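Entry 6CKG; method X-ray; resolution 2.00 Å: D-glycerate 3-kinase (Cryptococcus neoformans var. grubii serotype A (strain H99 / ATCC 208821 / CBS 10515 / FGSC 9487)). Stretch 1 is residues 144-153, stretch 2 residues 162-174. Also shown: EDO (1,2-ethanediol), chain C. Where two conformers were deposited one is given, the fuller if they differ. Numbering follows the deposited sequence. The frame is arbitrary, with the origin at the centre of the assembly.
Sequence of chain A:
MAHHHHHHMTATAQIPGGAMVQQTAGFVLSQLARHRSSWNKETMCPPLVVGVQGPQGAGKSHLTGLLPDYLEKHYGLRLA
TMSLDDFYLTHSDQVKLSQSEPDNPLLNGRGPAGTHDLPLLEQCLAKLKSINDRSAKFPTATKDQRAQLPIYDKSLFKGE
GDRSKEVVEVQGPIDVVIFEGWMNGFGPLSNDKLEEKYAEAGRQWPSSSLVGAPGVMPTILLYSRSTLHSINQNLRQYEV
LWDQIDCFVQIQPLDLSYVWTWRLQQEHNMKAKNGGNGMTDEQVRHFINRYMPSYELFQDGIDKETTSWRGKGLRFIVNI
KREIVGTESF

Stretch 1 (144-153) DQRAQLPIYD
Stretch 2 162-174: DRSKEVVEVQGPI

Residues 146-153 form one strand, which pairs antiparallel with the strand that runs up to Gln171 and then, past a corner at Lys165, with the strand that begins at Asp162. The strand axes lie at 149° to the strand that runs up to Gln171 and at 130° to the one that begins at Asp162. Together the two stretches bury 979 Å².

The register sets Arg146 opposite Gln171, Ala147 opposite Val170, Gln148 opposite Glu169 and Leu149 opposite Val168, with CA-CA distances of 4.8 to 5.0 Å. Backbone torsions here are extended, as in Ala147 (phi/psi -147/159) and Val170 (-112/129).

Ala147 and Val170 satisfy each other twice: Ala147 N donates to Val170 O at 3.0 Å, and Val170 N donates to Ala147 O at 2.8 Å. Leu149 and Val168 repeat the pattern, with Leu149 N to Val168 O and Val168 N to Leu149 O both at 2.8 Å. The ladder continues to Gly172, whose N donates to Gln145 O at 2.7 Å. The carbonyls also receive CA-H contacts: Arg146 CA lies 3.2 Å from Val170 O, and Gln148 CA lies 3.3 Å from Val168 O. The peptide bond before Pro173 is cis.

Pro150 has no amide proton to give. Its O accepts from O1 of the ethanediol at 2.7 Å. At the corner, water 1 takes over from direct pairing. It accepts from Ile151 N at 2.9 Å and lies in donating reach of Ser164 O at 2.7 Å and Glu166 O at 2.6 Å. Ile151 O accepts from Ser164 N at 2.6 Å. Ser164 OG, with chi1 t, accepts from Glu166 N at 3.0 Å and so braces the turn.

Beyond it, Asp153 N donates to Asp162 O at 2.9 Å, and Asp162 N returns a bond to Asp153 O at 3.2 Å. Tyr152 (chi1 t, chi2 87°) lays one ring face against Asp162 O.

Ala147, Leu149, Val168 and Val170 share one face. Leu149 (m, t) brings CD1 to 3.7 Å from Val170 CG2; both valines are t. Ile151 (m, t) places CD1 3.8 Å from Val168 CG2.

The other face carries Arg146, Gln148, Glu169 and Gln171. The CA-to-CB bond of Glu169 (m, m) points to this face, but the end of its side chain comes nearer the partner strand. Its OE1 accepts a weak bond from Arg146 NH2 at 3.4 Å, within a salt bridge, and another weak bond from Gln148 NE2 at 3.3 Å. Arg146 is m, t, p; Gln148 is m, p. Gln171 (t, p) donates from NE2 to Gly172 O at 2.9 Å.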

# COMPACT_ATOMS: atom_id res chain seq x y z
N ASP A 144 9.34 -9.18 25.72
CA ASP A 144 8.00 -9.75 25.71
C ASP A 144 7.07 -8.98 24.76
O ASP A 144 6.29 -9.58 24.01
CB ASP A 144 7.42 -9.77 27.13
N GLN A 145 7.17 -7.65 24.80
CA GLN A 145 6.32 -6.80 23.97
C GLN A 145 7.15 -6.11 22.89
O GLN A 145 7.20 -4.87 22.84
CB GLN A 145 5.60 -5.77 24.85
CG GLN A 145 4.83 -6.38 26.01
CD GLN A 145 4.10 -5.33 26.83
OE1 GLN A 145 3.07 -4.80 26.41
NE2 GLN A 145 4.63 -5.02 28.01
N ARG A 146 7.80 -6.89 22.03
CA ARG A 146 8.70 -6.34 21.02
C ARG A 146 8.44 -7.02 19.69
O ARG A 146 7.89 -8.13 19.63
CB ARG A 146 10.18 -6.51 21.44
CG ARG A 146 10.56 -5.69 22.69
CD ARG A 146 11.99 -5.92 23.14
NE ARG A 146 12.96 -5.30 22.25
CZ ARG A 146 14.28 -5.46 22.35
NH1 ARG A 146 14.80 -6.22 23.32
NH2 ARG A 146 15.09 -4.87 21.48
N ALA A 147 8.81 -6.33 18.61
CA ALA A 147 8.75 -6.88 17.27
C ALA A 147 9.89 -6.29 16.45
O ALA A 147 10.47 -5.26 16.81
CB ALA A 147 7.41 -6.59 16.60
N GLN A 148 10.25 -6.99 15.38
CA GLN A 148 11.29 -6.56 14.46
C GLN A 148 10.68 -6.48 13.06
O GLN A 148 10.04 -7.42 12.60
CB GLN A 148 12.48 -7.53 14.46
CG GLN A 148 13.28 -7.58 15.77
CD GLN A 148 12.61 -8.40 16.86
OE1 GLN A 148 11.94 -9.40 16.58
NE2 GLN A 148 12.78 -7.98 18.11
N LEU A 149 10.88 -5.34 12.40
CA LEU A 149 10.31 -5.19 11.07
C LEU A 149 11.39 -5.09 10.01
O LEU A 149 12.47 -4.54 10.25
CB LEU A 149 9.41 -3.94 11.01
CG LEU A 149 8.30 -3.92 12.06
CD1 LEU A 149 7.50 -2.64 11.99
CD2 LEU A 149 7.39 -5.13 11.92
N PRO A 150 11.14 -5.61 8.81
CA PRO A 150 12.17 -5.62 7.77
C PRO A 150 12.33 -4.26 7.12
O PRO A 150 11.45 -3.39 7.20
CB PRO A 150 11.65 -6.65 6.76
CG PRO A 150 10.16 -6.53 6.87
CD PRO A 150 9.91 -6.29 8.37
N ILE A 151 13.49 -4.08 6.50
CA ILE A 151 13.80 -2.91 5.69
C ILE A 151 14.24 -3.41 4.33
O ILE A 151 15.06 -4.33 4.24
CB ILE A 151 14.91 -2.05 6.33
CG1 ILE A 151 14.42 -1.45 7.65
CG2 ILE A 151 15.38 -0.97 5.37
CD1 ILE A 151 15.50 -0.74 8.46
N TYR A 152 13.72 -2.81 3.27
CA TYR A 152 14.06 -3.20 1.90
C TYR A 152 14.90 -2.10 1.26
O TYR A 152 14.50 -0.92 1.26
CB TYR A 152 12.79 -3.48 1.09
CG TYR A 152 13.02 -4.08 -0.29
CD1 TYR A 152 13.14 -5.47 -0.47
CD2 TYR A 152 13.11 -3.27 -1.41
CE1 TYR A 152 13.34 -6.03 -1.73
CE2 TYR A 152 13.29 -3.81 -2.68
CZ TYR A 152 13.41 -5.19 -2.83
OH TYR A 152 13.59 -5.72 -4.08
N ASP A 153 16.06 -2.47 0.72
CA ASP A 153 17.00 -1.52 0.13
C ASP A 153 16.88 -1.65 -1.39
O ASP A 153 17.43 -2.58 -2.00
CB ASP A 153 18.42 -1.76 0.63
CG ASP A 153 19.43 -0.78 0.06
OD1 ASP A 153 19.13 -0.07 -0.92
OD2 ASP A 153 20.56 -0.74 0.58
N ASP A 162 16.82 -5.64 -2.71
CA ASP A 162 16.89 -6.81 -1.84
C ASP A 162 16.57 -6.36 -0.42
O ASP A 162 16.67 -5.18 -0.09
CB ASP A 162 18.27 -7.46 -1.92
CG ASP A 162 18.30 -8.85 -1.30
OD1 ASP A 162 17.24 -9.44 -1.05
OD2 ASP A 162 19.42 -9.34 -1.07
N ARG A 163 16.17 -7.32 0.42
CA ARG A 163 15.96 -7.05 1.83
C ARG A 163 17.25 -6.59 2.48
O ARG A 163 18.31 -7.18 2.26
CB ARG A 163 15.44 -8.30 2.55
CG ARG A 163 14.95 -8.05 4.01
CD ARG A 163 14.10 -9.22 4.51
NE ARG A 163 12.97 -9.47 3.61
CZ ARG A 163 12.33 -10.64 3.51
NH1 ARG A 163 12.70 -11.66 4.25
NH2 ARG A 163 11.30 -10.77 2.66
N SER A 164 17.18 -5.53 3.27
CA SER A 164 18.35 -5.10 4.01
C SER A 164 18.62 -6.02 5.20
O SER A 164 17.72 -6.68 5.73
CB SER A 164 18.17 -3.66 4.50
OG SER A 164 19.31 -3.23 5.20
N LYS A 165 19.88 -6.03 5.64
CA LYS A 165 20.21 -6.63 6.92
C LYS A 165 19.68 -5.81 8.09
O LYS A 165 19.41 -6.36 9.16
CB LYS A 165 21.73 -6.79 7.03
N GLU A 166 19.55 -4.49 7.93
CA GLU A 166 19.02 -3.64 8.99
C GLU A 166 17.55 -3.96 9.24
O GLU A 166 16.81 -4.35 8.33
CB GLU A 166 19.18 -2.17 8.61
CG GLU A 166 20.55 -1.79 8.09
CD GLU A 166 21.48 -1.31 9.19
OE1 GLU A 166 22.43 -0.55 8.88
OE2 GLU A 166 21.26 -1.67 10.37
N VAL A 167 17.11 -3.78 10.50
CA VAL A 167 15.70 -3.95 10.87
C VAL A 167 15.22 -2.75 11.68
O VAL A 167 16.02 -1.95 12.19
CB VAL A 167 15.43 -5.25 11.66
CG1 VAL A 167 15.82 -6.48 10.86
CG2 VAL A 167 16.13 -5.23 13.02
N VAL A 168 13.90 -2.65 11.81
CA VAL A 168 13.24 -1.66 12.68
C VAL A 168 12.81 -2.36 13.96
O VAL A 168 12.08 -3.37 13.91
CB VAL A 168 12.04 -1.02 11.96
CG1 VAL A 168 11.27 -0.10 12.91
CG2 VAL A 168 12.52 -0.26 10.75
N GLU A 169 13.23 -1.84 15.11
CA GLU A 169 12.86 -2.39 16.40
C GLU A 169 11.61 -1.69 16.92
O GLU A 169 11.58 -0.46 17.02
CB GLU A 169 14.00 -2.24 17.42
CG GLU A 169 15.16 -3.21 17.22
CD GLU A 169 14.77 -4.64 17.50
OE1 GLU A 169 13.85 -4.86 18.32
OE2 GLU A 169 15.37 -5.55 16.89
N VAL A 170 10.59 -2.47 17.27
CA VAL A 170 9.34 -1.94 17.80
C VAL A 170 9.23 -2.35 19.26
O VAL A 170 9.42 -3.52 19.61
CB VAL A 170 8.13 -2.44 16.99
CG1 VAL A 170 6.81 -1.95 17.61
CG2 VAL A 170 8.24 -1.97 15.54
N GLN A 171 8.96 -1.37 20.12
CA GLN A 171 8.80 -1.60 21.55
C GLN A 171 7.35 -1.29 21.91
O GLN A 171 6.90 -0.15 21.75
CB GLN A 171 9.75 -0.73 22.37
CG GLN A 171 9.53 -0.78 23.87
CD GLN A 171 9.81 -2.16 24.45
OE1 GLN A 171 10.97 -2.58 24.53
NE2 GLN A 171 8.76 -2.87 24.84
N GLY A 172 6.63 -2.30 22.37
CA GLY A 172 5.28 -2.09 22.85
C GLY A 172 5.29 -1.41 24.19
O GLY A 172 6.32 -1.26 24.84
N PRO A 173 4.10 -0.98 24.64
CA PRO A 173 2.81 -1.12 23.97
C PRO A 173 2.65 -0.16 22.80
O PRO A 173 3.40 0.81 22.71
CB PRO A 173 1.80 -0.79 25.08
CG PRO A 173 2.52 0.18 25.95
CD PRO A 173 3.97 -0.29 25.94
N ILE A 174 1.69 -0.44 21.92
CA ILE A 174 1.47 0.33 20.70
C ILE A 174 -0.02 0.67 20.63
O ILE A 174 -0.87 -0.21 20.77
CB ILE A 174 1.91 -0.44 19.44
CG1 ILE A 174 3.43 -0.66 19.43
CG2 ILE A 174 1.48 0.28 18.17
CD1 ILE A 174 4.25 0.62 19.40
C1 EDO C . 9.88 -0.96 8.62
O1 EDO C . 10.86 -0.81 7.58
C2 EDO C . 8.65 -1.65 8.05
O2 EDO C . 8.09 -0.82 7.02
O HOH W 1 15.41 -6.15 7.07